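Local coordinates for protein aspartate semialdehyde dehydrogenase (Francisella tularensis subsp. tularensis, PDB 4WOJ) that probably catalyses the NADPH-dependent reductive dephosphorylation of L-aspartyl-4-phosphate to L-aspartate semialdehyde, a step toward lysine, methionine and threonine, at residues S113-D118 with A248-K253; S21-R26 with G356-L361; V234-P237 with T241-E244. All coordinates share one frame; numbering follows the deposited sequence.

Contact 1: residues S113-D118 with A248-K253; sequences STLVLD and ATELNK
Leu115 and Lys253 carry most of this contact, and they show how one long side chain can serve a nonpolar and a polar partner in turn. The tightly packed part lies around Leu115 CD1. That methyl sits 3.7 Å from Lys253 CB and equally close to CG, with CD just beyond, so the lysine methylenes pass it almost at a right angle to the leucine branch. From the neighbouring turn of helix 242-255, Glu250 closes in: its CB lies 3.9 Å from Leu115 CD1, and its backbone O also borders the methyl. Lys253 has CG anti to its backbone N (chi1 179°) and stays extended to its end, which takes the ammonium group beyond the leucine to the strand backbone. There NZ donates to Ser113 O over 3.0 Å, arriving from well above the carbonyl plane. The polar end is looser: Ser113, itself buried, meets the lysine through its carbonyl and CB, and the more open side is that of Lys253, which is partly exposed. The strand and helix axes run nearly perpendicular, 94° apart, with 9.2 Å between them. Strand 113-116 ends the parallel sheet of the Rossmann-type NAD-binding domain, whereas helix 242-255 belongs to the dimerisation part, so the contact joins the two. The carboxylate of Glu250 accepts from Asn140 N and forms a salt bridge with Arg108; the Glu250 side chain lies about 8 Å from that of Cys141, the predicted acyl-thioester residue. Because Lys253 NZ also donates to Arg108 O, two main-chain carbonyls hold the ammonium group, and their partial negative charge would help to offset the cost of drawing it in from solvent.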
ATOM      1  N   SER B 113      18.198 -19.010  20.812  1.00 36.14           N
ATOM      2  CA  SER B 113      17.197 -17.944  20.920  1.00 34.90           C
ATOM      3  C   SER B 113      15.766 -18.494  20.861  1.00 35.18           C
ATOM      4  O   SER B 113      15.495 -19.509  20.214  1.00 37.86           O
ATOM      5  CB  SER B 113      17.381 -16.880  19.821  1.00 34.82           C
ATOM      6  OG  SER B 113      18.565 -16.089  19.988  1.00 31.08           O
ATOM      7  N   THR B 114      14.868 -17.820  21.573  1.00 36.26           N
ATOM      8  CA  THR B 114      13.419 -18.022  21.478  1.00 33.32           C
ATOM      9  C   THR B 114      12.797 -16.706  21.020  1.00 31.85           C
ATOM     10  O   THR B 114      13.129 -15.623  21.542  1.00 31.16           O
ATOM     11  CB  THR B 114      12.810 -18.454  22.816  1.00 33.83           C
ATOM     12  OG1 THR B 114      13.539 -19.573  23.345  1.00 36.87           O
ATOM     13  CG2 THR B 114      11.362 -18.852  22.646  1.00 34.11           C
ATOM     14  N   LEU B 115      11.975 -16.785  19.975  1.00 30.81           N
ATOM     15  CA  LEU B 115      11.273 -15.609  19.455  1.00 29.95           C
ATOM     16  C   LEU B 115      10.055 -15.434  20.339  1.00 30.64           C
ATOM     17  O   LEU B 115       9.381 -16.448  20.622  1.00 26.47           O
ATOM     18  CB  LEU B 115      10.826 -15.784  18.006  1.00 28.77           C
ATOM     19  CG  LEU B 115      11.886 -15.558  16.925  1.00 30.08           C
ATOM     20  CD1 LEU B 115      11.398 -15.966  15.540  1.00 30.32           C
ATOM     21  CD2 LEU B 115      12.307 -14.108  16.888  1.00 31.22           C
ATOM     22  N   VAL B 116       9.781 -14.196  20.791  1.00 24.35           N
ATOM     23  CA  VAL B 116       8.668 -13.994  21.722  1.00 26.24           C
ATOM     24  C   VAL B 116       7.423 -13.331  21.113  1.00 27.08           C
ATOM     25  O   VAL B 116       7.469 -12.232  20.559  1.00 28.69           O
ATOM     26  CB  VAL B 116       9.071 -13.196  23.006  1.00 27.89           C
ATOM     27  CG1 VAL B 116      10.143 -13.952  23.773  1.00 29.51           C
ATOM     28  CG2 VAL B 116       9.557 -11.802  22.682  1.00 25.84           C
ATOM     29  N   LEU B 117       6.299 -14.018  21.254  1.00 27.27           N
ATOM     30  CA  LEU B 117       4.995 -13.449  20.960  1.00 25.35           C
ATOM     31  C   LEU B 117       3.979 -14.284  21.745  1.00 26.71           C
ATOM     32  O   LEU B 117       3.347 -15.225  21.229  1.00 26.78           O
ATOM     33  CB  LEU B 117       4.723 -13.456  19.466  1.00 25.42           C
ATOM     34  CG  LEU B 117       3.450 -12.751  18.978  1.00 24.85           C
ATOM     35  CD1 LEU B 117       3.499 -11.281  19.254  1.00 24.33           C
ATOM     36  CD2 LEU B 117       3.287 -12.989  17.485  1.00 25.24           C
ATOM     37  N   ASP B 118       3.833 -13.927  23.009  1.00 27.43           N
ATOM     38  CA  ASP B 118       3.271 -14.839  23.999  1.00 30.36           C
ATOM     39  C   ASP B 118       1.778 -15.161  23.817  1.00 30.21           C
ATOM     40  O   ASP B 118       1.344 -16.201  24.266  1.00 33.84           O
ATOM     41  CB  ASP B 118       3.508 -14.323  25.414  1.00 31.89           C
ATOM     42  CG  ASP B 118       2.671 -13.094  25.718  1.00 32.68           C
ATOM     43  OD1 ASP B 118       3.121 -11.979  25.367  1.00 36.20           O
ATOM     44  OD2 ASP B 118       1.562 -13.245  26.258  1.00 32.37           O
ATOM     45  N   ALA B 248       8.552 -15.734   6.699  1.00 32.98           N
ATOM     46  CA  ALA B 248       8.204 -17.167   6.763  1.00 28.12           C
ATOM     47  C   ALA B 248       8.917 -17.871   7.901  1.00 27.10           C
ATOM     48  O   ALA B 248       8.323 -18.615   8.648  1.00 25.19           O
ATOM     49  CB  ALA B 248       8.473 -17.848   5.449  1.00 27.30           C
ATOM     50  N   THR B 249      10.201 -17.611   8.039  1.00 33.39           N
ATOM     51  CA  THR B 249      11.064 -18.336   8.973  1.00 37.81           C
ATOM     52  C   THR B 249      10.761 -18.019  10.423  1.00 35.96           C
ATOM     53  O   THR B 249      10.755 -18.908  11.274  1.00 37.57           O
ATOM     54  CB  THR B 249      12.545 -18.023   8.675  1.00 44.86           C
ATOM     55  OG1 THR B 249      12.678 -16.634   8.311  1.00 45.57           O
ATOM     56  CG2 THR B 249      13.023 -18.913   7.506  1.00 45.36           C
ATOM     57  N   GLU B 250      10.481 -16.753  10.683  1.00 34.10           N
ATOM     58  CA  GLU B 250      10.077 -16.280  12.025  1.00 34.88           C
ATOM     59  C   GLU B 250       8.692 -16.807  12.442  1.00 33.16           C
ATOM     60  O   GLU B 250       8.523 -17.310  13.554  1.00 32.40           O
ATOM     61  CB  GLU B 250      10.113 -14.743  12.100  1.00 33.51           C
ATOM     62  CG  GLU B 250      11.525 -14.190  11.932  1.00 35.74           C
ATOM     63  CD  GLU B 250      11.639 -12.674  12.081  1.00 38.37           C
ATOM     64  OE1 GLU B 250      10.680 -12.025  12.561  1.00 44.37           O
ATOM     65  OE2 GLU B 250      12.692 -12.127  11.674  1.00 37.21           O
ATOM     66  N   LEU B 251       7.723 -16.717  11.537  1.00 31.87           N
ATOM     67  CA  LEU B 251       6.394 -17.287  11.790  1.00 34.02           C
ATOM     68  C   LEU B 251       6.501 -18.767  12.145  1.00 31.31           C
ATOM     69  O   LEU B 251       5.907 -19.233  13.113  1.00 32.12           O
ATOM     70  CB  LEU B 251       5.453 -17.126  10.581  1.00 33.67           C
ATOM     71  CG  LEU B 251       4.072 -17.791  10.746  1.00 33.86           C
ATOM     72  CD1 LEU B 251       3.266 -17.041  11.792  1.00 33.42           C
ATOM     73  CD2 LEU B 251       3.300 -17.882   9.454  1.00 32.38           C
ATOM     74  N   ASN B 252       7.269 -19.510  11.366  1.00 31.49           N
ATOM     75  CA  ASN B 252       7.449 -20.954  11.649  1.00 30.74           C
ATOM     76  C   ASN B 252       8.249 -21.212  12.929  1.00 27.84           C
ATOM     77  O   ASN B 252       7.949 -22.126  13.686  1.00 26.34           O
ATOM     78  CB  ASN B 252       7.972 -21.673  10.414  1.00 28.52           C
ATOM     79  CG  ASN B 252       6.893 -21.765   9.340  1.00 29.31           C
ATOM     80  OD1 ASN B 252       5.964 -22.566   9.462  1.00 33.90           O
ATOM     81  ND2 ASN B 252       6.946 -20.885   8.344  1.00 27.70           N
ATOM     82  N   LYS B 253       9.207 -20.347  13.222  1.00 29.06           N
ATOM     83  CA  LYS B 253       9.904 -20.455  14.509  1.00 29.78           C
ATOM     84  C   LYS B 253       8.935 -20.165  15.672  1.00 28.87           C
ATOM     85  O   LYS B 253       8.957 -20.851  16.673  1.00 28.29           O
ATOM     86  CB  LYS B 253      11.141 -19.570  14.565  1.00 29.10           C
ATOM     87  CG  LYS B 253      11.851 -19.669  15.901  1.00 30.18           C
ATOM     88  CD  LYS B 253      13.326 -19.278  15.848  1.00 29.38           C
ATOM     89  CE  LYS B 253      14.025 -19.785  17.106  1.00 28.45           C
ATOM     90  NZ  LYS B 253      15.448 -19.340  17.187  1.00 26.62           N
TER

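Contact 2: residues S21-R26 with G356-L361; sequences SVLMSR and GAAEPL
Arg26 starts with CG beside its backbone N (chi1 -80°) and then bends at chi2 and chi3, while Glu359 keeps CG anti to its own N and folds at chi2; together these turns bring the edge of the guanidinium, NE and NH2, up to the two carboxylate oxygens. The arginine grips side-on, one nitrogen to each oxygen. NE donates to Glu359 OE1 over 3.0 Å and NH2 to OE2 over 2.8 Å, both bonds nearly straight. Each oxygen lies close to the guanidinium plane, yet both nitrogens stand above the carboxylate plane, for the two flat groups are turned 46° apart. A paired salt bridge therefore need not be coplanar. Next to this polar clasp the packing is nonpolar and centres on Ala358, whose CB points at helix 18-30. Val22 CG1 meets that methyl at 4.0 Å, Leu23 CB lies 4.1 Å from it, and Leu23 CD1 reaches on to Ala358 O at 3.7 Å. A small residue here brings the backbones near, with 5.1 Å between the CA atoms of Leu23 and Ala358. Helix 18-30 follows the first strand of the Rossmann-type NAD-binding domain, and helix 354-369 is the C-terminal helix that returns to pack against it; the segments 21-26 and 356-361 cross at -41°. The latter has a wider, pi-type turn at 356-358 and a kink where the N of Pro360 has no hydrogen bond to the preceding turn. Glu359 OE2 also pairs with Arg362, so two arginines share one carboxylate, which probably eases their closeness. Leu199 of the second subunit packs on Val22.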
ATOM      1  N   SER B  21      10.739   4.525  24.239  1.00 38.83           N
ATOM      2  CA  SER B  21       9.783   5.385  24.956  1.00 41.19           C
ATOM      3  C   SER B  21       8.439   4.710  25.071  1.00 37.34           C
ATOM      4  O   SER B  21       7.723   4.847  26.063  1.00 38.75           O
ATOM      5  CB  SER B  21       9.575   6.713  24.240  1.00 42.16           C
ATOM      6  OG  SER B  21      10.719   7.054  23.516  1.00 48.15           O
ATOM      7  N   VAL B  22       8.073   3.982  24.025  1.00 35.54           N
ATOM      8  CA  VAL B  22       6.782   3.340  24.019  1.00 31.36           C
ATOM      9  C   VAL B  22       6.794   2.229  25.075  1.00 30.26           C
ATOM     10  O   VAL B  22       5.809   2.017  25.778  1.00 29.11           O
ATOM     11  CB  VAL B  22       6.431   2.881  22.614  1.00 34.82           C
ATOM     12  CG1 VAL B  22       5.191   1.992  22.637  1.00 35.21           C
ATOM     13  CG2 VAL B  22       6.201   4.120  21.738  1.00 34.68           C
ATOM     14  N   LEU B  23       7.951   1.608  25.256  1.00 28.10           N
ATOM     15  CA  LEU B  23       8.117   0.584  26.276  1.00 30.73           C
ATOM     16  C   LEU B  23       8.025   1.169  27.674  1.00 31.80           C
ATOM     17  O   LEU B  23       7.266   0.680  28.499  1.00 31.51           O
ATOM     18  CB  LEU B  23       9.456  -0.119  26.090  1.00 31.71           C
ATOM     19  CG  LEU B  23       9.769  -1.165  27.134  1.00 32.07           C
ATOM     20  CD1 LEU B  23       8.828  -2.323  26.987  1.00 32.62           C
ATOM     21  CD2 LEU B  23      11.225  -1.614  27.047  1.00 33.37           C
ATOM     22  N   MET B  24       8.793   2.229  27.929  1.00 33.60           N
ATOM     23  CA  MET B  24       8.713   2.957  29.192  1.00 31.52           C
ATOM     24  C   MET B  24       7.292   3.310  29.473  1.00 29.81           C
ATOM     25  O   MET B  24       6.765   3.018  30.537  1.00 33.22           O
ATOM     26  CB  MET B  24       9.495   4.261  29.141  1.00 36.39           C
ATOM     27  CG  MET B  24      10.998   4.113  29.042  1.00 36.81           C
ATOM     28  SD  MET B  24      11.625   3.002  30.282  1.00 40.97           S
ATOM     29  CE  MET B  24      12.031   1.592  29.243  1.00 40.78           C
ATOM     30  N   SER B  25       6.640   3.949  28.521  1.00 28.58           N
ATOM     31  CA  SER B  25       5.263   4.350  28.773  1.00 27.59           C
ATOM     32  C   SER B  25       4.374   3.186  29.120  1.00 27.01           C
ATOM     33  O   SER B  25       3.445   3.309  29.895  1.00 28.37           O
ATOM     34  CB  SER B  25       4.676   5.046  27.577  1.00 29.81           C
ATOM     35  OG  SER B  25       3.250   4.937  27.637  1.00 33.27           O
ATOM     36  N   ARG B  26       4.632   2.034  28.510  1.00 28.81           N
ATOM     37  CA  ARG B  26       3.747   0.890  28.692  1.00 26.85           C
ATOM     38  C   ARG B  26       4.018   0.249  30.039  1.00 25.28           C
ATOM     39  O   ARG B  26       3.103  -0.280  30.704  1.00 22.32           O
ATOM     40  CB  ARG B  26       3.904  -0.111  27.539  1.00 29.86           C
ATOM     41  CG  ARG B  26       3.142   0.327  26.295  1.00 30.70           C
ATOM     42  CD  ARG B  26       1.633   0.207  26.496  1.00 31.57           C
ATOM     43  NE  ARG B  26       1.243  -1.175  26.804  1.00 31.51           N
ATOM     44  CZ  ARG B  26       0.171  -1.529  27.512  1.00 31.32           C
ATOM     45  NH1 ARG B  26      -0.650  -0.603  28.004  1.00 32.80           N
ATOM     46  NH2 ARG B  26      -0.094  -2.812  27.717  1.00 28.53           N
ATOM     47  N   GLY B 356       4.053  -4.367  17.375  1.00 24.42           N
ATOM     48  CA  GLY B 356       5.187  -4.521  16.482  1.00 23.79           C
ATOM     49  C   GLY B 356       6.554  -4.516  17.122  1.00 26.26           C
ATOM     50  O   GLY B 356       7.483  -5.090  16.566  1.00 24.81           O
ATOM     51  N   ALA B 357       6.742  -3.791  18.232  1.00 27.83           N
ATOM     52  CA  ALA B 357       8.095  -3.723  18.792  1.00 24.05           C
ATOM     53  C   ALA B 357       8.149  -3.865  20.302  1.00 23.98           C
ATOM     54  O   ALA B 357       8.679  -4.835  20.809  1.00 24.52           O
ATOM     55  CB  ALA B 357       8.780  -2.451  18.331  1.00 22.92           C
ATOM     56  N   ALA B 358       7.589  -2.888  21.009  1.00 24.03           N
ATOM     57  CA  ALA B 358       7.685  -2.790  22.467  1.00 21.49           C
ATOM     58  C   ALA B 358       6.929  -3.818  23.259  1.00 21.74           C
ATOM     59  O   ALA B 358       7.453  -4.335  24.253  1.00 22.88           O
ATOM     60  CB  ALA B 358       7.230  -1.398  22.894  1.00 22.30           C
ATOM     61  N   GLU B 359       5.678  -4.082  22.898  1.00 21.27           N
ATOM     62  CA  GLU B 359       4.765  -4.822  23.781  1.00 21.71           C
ATOM     63  C   GLU B 359       5.215  -6.252  24.069  1.00 22.44           C
ATOM     64  O   GLU B 359       5.122  -6.712  25.209  1.00 22.60           O
ATOM     65  CB  GLU B 359       3.323  -4.768  23.233  1.00 21.98           C
ATOM     66  CG  GLU B 359       2.179  -5.199  24.176  1.00 21.94           C
ATOM     67  CD  GLU B 359       2.114  -4.417  25.492  1.00 23.52           C
ATOM     68  OE1 GLU B 359       2.823  -3.398  25.637  1.00 23.88           O
ATOM     69  OE2 GLU B 359       1.380  -4.849  26.408  1.00 22.29           O
ATOM     70  N   PRO B 360       5.699  -6.974  23.039  1.00 22.61           N
ATOM     71  CA  PRO B 360       6.092  -8.348  23.278  1.00 21.67           C
ATOM     72  C   PRO B 360       7.233  -8.462  24.265  1.00 23.68           C
ATOM     73  O   PRO B 360       7.337  -9.451  25.032  1.00 26.18           O
ATOM     74  CB  PRO B 360       6.534  -8.820  21.894  1.00 21.78           C
ATOM     75  CG  PRO B 360       5.783  -7.932  20.952  1.00 22.24           C
ATOM     76  CD  PRO B 360       5.760  -6.613  21.611  1.00 21.39           C
ATOM     77  N   LEU B 361       8.105  -7.470  24.211  1.00 23.48           N
ATOM     78  CA  LEU B 361       9.296  -7.456  25.034  1.00 23.50           C
ATOM     79  C   LEU B 361       8.893  -7.301  26.485  1.00 25.73           C
ATOM     80  O   LEU B 361       9.277  -8.127  27.328  1.00 23.41           O
ATOM     81  CB  LEU B 361      10.229  -6.329  24.566  1.00 23.72           C
ATOM     82  CG  LEU B 361      10.697  -6.429  23.100  1.00 23.52           C
ATOM     83  CD1 LEU B 361      11.855  -5.489  22.840  1.00 23.51           C
ATOM     84  CD2 LEU B 361      11.088  -7.886  22.739  1.00 23.85           C
TER

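Contact 3: residues V234-P237 with T241-E244; sequences VGMP and TKEE
The flat group at the middle of this contact is the peptide joining Thr241 to Lys242: Met236 CG lies over one face, 3.6 Å from Thr241 C, and Val234 O meets the N-H from a position tilted out of the peptide plane toward that same side. Val234 O accepts from Lys242 N over 2.7 Å; the donor lies in the carbonyl plane of Val234, but the N-H points off the line, 131° at the hydrogen. The same oxygen stands 3.2 Å from Thr241 CA in a CA-H...O contact. Bends at chi2 and chi3 carry Met236 SD over to Lys242, where it is 4.0 Å from CG. The methionine and lysine side chains pass each other at a slant, and the lysine end then leads away. A second flat group, the Glu244 carboxylate, takes part in a capping box: Thr241 N donates over 2.8 Å to Glu244 OE1 from above the carboxylate plane, and Glu244 N returns a weak bond to Thr241 OG1. With chi1 at 63°, OG1 sits between the backbone N and the carbonyl carbon, facing the first turn. Glu244 OE1 also pairs with Arg333 and Lys335 of the second subunit, so this helix start is tied into the dimer interface. Gly235 and Thr241 form a single beta bridge, through which the loop after helix 198-209 folds back on the beginning of helix 242-255, while Glu244 OE2 reaches Cys267 N just past strand 263-266.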
ATOM      1  N   VAL B 234      17.810  -5.502   3.034  1.00 38.22           N
ATOM      2  CA  VAL B 234      18.940  -5.949   2.201  1.00 43.60           C
ATOM      3  C   VAL B 234      18.451  -6.966   1.143  1.00 43.20           C
ATOM      4  O   VAL B 234      17.424  -7.628   1.320  1.00 34.48           O
ATOM      5  CB  VAL B 234      20.133  -6.501   3.074  1.00 42.56           C
ATOM      6  CG1 VAL B 234      20.684  -7.828   2.549  1.00 41.85           C
ATOM      7  CG2 VAL B 234      21.261  -5.486   3.166  1.00 42.40           C
ATOM      8  N   GLY B 235      19.176  -7.025   0.028  1.00 45.76           N
ATOM      9  CA  GLY B 235      18.866  -7.960  -1.052  1.00 47.06           C
ATOM     10  C   GLY B 235      19.154  -9.377  -0.618  1.00 48.53           C
ATOM     11  O   GLY B 235      20.175  -9.647   0.015  1.00 48.17           O
ATOM     12  N   MET B 236      18.241 -10.280  -0.931  1.00 53.42           N
ATOM     13  CA  MET B 236      18.489 -11.709  -0.753  1.00 56.83           C
ATOM     14  C   MET B 236      18.710 -12.349  -2.129  1.00 57.91           C
ATOM     15  O   MET B 236      18.197 -11.851  -3.133  1.00 53.05           O
ATOM     16  CB  MET B 236      17.313 -12.366  -0.044  1.00 60.11           C
ATOM     17  CG  MET B 236      16.947 -11.710   1.276  1.00 64.11           C
ATOM     18  SD  MET B 236      18.002 -12.264   2.621  1.00 68.54           S
ATOM     19  CE  MET B 236      17.483 -13.981   2.672  1.00 69.22           C
ATOM     20  N   PRO B 237      19.466 -13.462  -2.188  1.00 63.57           N
ATOM     21  CA  PRO B 237      19.669 -14.122  -3.492  1.00 61.59           C
ATOM     22  C   PRO B 237      18.411 -14.793  -4.076  1.00 58.92           C
ATOM     23  O   PRO B 237      18.338 -15.009  -5.289  1.00 60.16           O
ATOM     24  CB  PRO B 237      20.773 -15.161  -3.204  1.00 61.96           C
ATOM     25  CG  PRO B 237      21.283 -14.864  -1.833  1.00 61.04           C
ATOM     26  CD  PRO B 237      20.194 -14.146  -1.104  1.00 63.42           C
ATOM     27  N   THR B 241      13.583  -9.177  -0.369  1.00 34.47           N
ATOM     28  CA  THR B 241      14.379  -8.358   0.521  1.00 35.77           C
ATOM     29  C   THR B 241      14.494  -9.149   1.816  1.00 38.47           C
ATOM     30  O   THR B 241      13.803 -10.168   2.012  1.00 35.69           O
ATOM     31  CB  THR B 241      13.777  -6.970   0.808  1.00 33.82           C
ATOM     32  OG1 THR B 241      12.519  -7.096   1.468  1.00 30.99           O
ATOM     33  CG2 THR B 241      13.555  -6.226  -0.462  1.00 36.70           C
ATOM     34  N   LYS B 242      15.377  -8.700   2.697  1.00 40.68           N
ATOM     35  CA  LYS B 242      15.561  -9.386   3.975  1.00 45.39           C
ATOM     36  C   LYS B 242      14.270  -9.256   4.786  1.00 48.59           C
ATOM     37  O   LYS B 242      13.856 -10.214   5.461  1.00 48.11           O
ATOM     38  CB  LYS B 242      16.775  -8.872   4.742  1.00 47.73           C
ATOM     39  CG  LYS B 242      17.342  -9.869   5.755  1.00 49.74           C
ATOM     40  CD  LYS B 242      18.837  -9.636   5.980  1.00 53.75           C
ATOM     41  CE  LYS B 242      19.130  -8.566   7.035  1.00 57.06           C
ATOM     42  NZ  LYS B 242      19.492  -9.182   8.349  1.00 59.51           N
ATOM     43  N   GLU B 243      13.619  -8.093   4.656  1.00 44.96           N
ATOM     44  CA  GLU B 243      12.321  -7.834   5.291  1.00 42.62           C
ATOM     45  C   GLU B 243      11.286  -8.893   5.008  1.00 41.11           C
ATOM     46  O   GLU B 243      10.534  -9.284   5.905  1.00 39.25           O
ATOM     47  CB  GLU B 243      11.765  -6.483   4.826  1.00 45.55           C
ATOM     48  CG  GLU B 243      10.582  -5.963   5.651  1.00 44.03           C
ATOM     49  CD  GLU B 243      10.955  -5.641   7.087  1.00 42.41           C
ATOM     50  OE1 GLU B 243      12.160  -5.667   7.422  1.00 38.72           O
ATOM     51  OE2 GLU B 243      10.037  -5.325   7.888  1.00 50.80           O
ATOM     52  N   GLU B 244      11.273  -9.347   3.753  1.00 43.73           N
ATOM     53  CA  GLU B 244      10.311 -10.333   3.218  1.00 43.31           C
ATOM     54  C   GLU B 244      10.650 -11.797   3.578  1.00 46.73           C
ATOM     55  O   GLU B 244       9.773 -12.578   3.923  1.00 46.67           O
ATOM     56  CB  GLU B 244      10.237 -10.190   1.692  1.00 41.93           C
ATOM     57  CG  GLU B 244       9.712  -8.831   1.241  1.00 38.82           C
ATOM     58  CD  GLU B 244      10.075  -8.448  -0.190  1.00 37.39           C
ATOM     59  OE1 GLU B 244      10.874  -9.146  -0.862  1.00 38.95           O
ATOM     60  OE2 GLU B 244       9.552  -7.422  -0.656  1.00 30.66           O
TER

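Contacts 1 and 2 are largely buried, whereas contact 3 is only partly so, with an exposed loop on one side. Helix 242-255 serves two of them: contact 3 holds its beginning and contact 1 a later turn, and the centres of the two contacts lie about 18 Å apart. Contacts 1 and 2 touch directly, Val116 packing on Pro360 and Leu361, so sheet edge and C-terminal helix share a boundary. Contact 1, between domains, joins leucine packing to a lysine that donates to main-chain carbonyls; the helix pair of contact 2 adds a salt bridge to nonpolar packing; contact 3 relies on backbone bonding and helix capping. Contacts 2 and 3 both meet the second subunit, the former by packing, the latter also through charge.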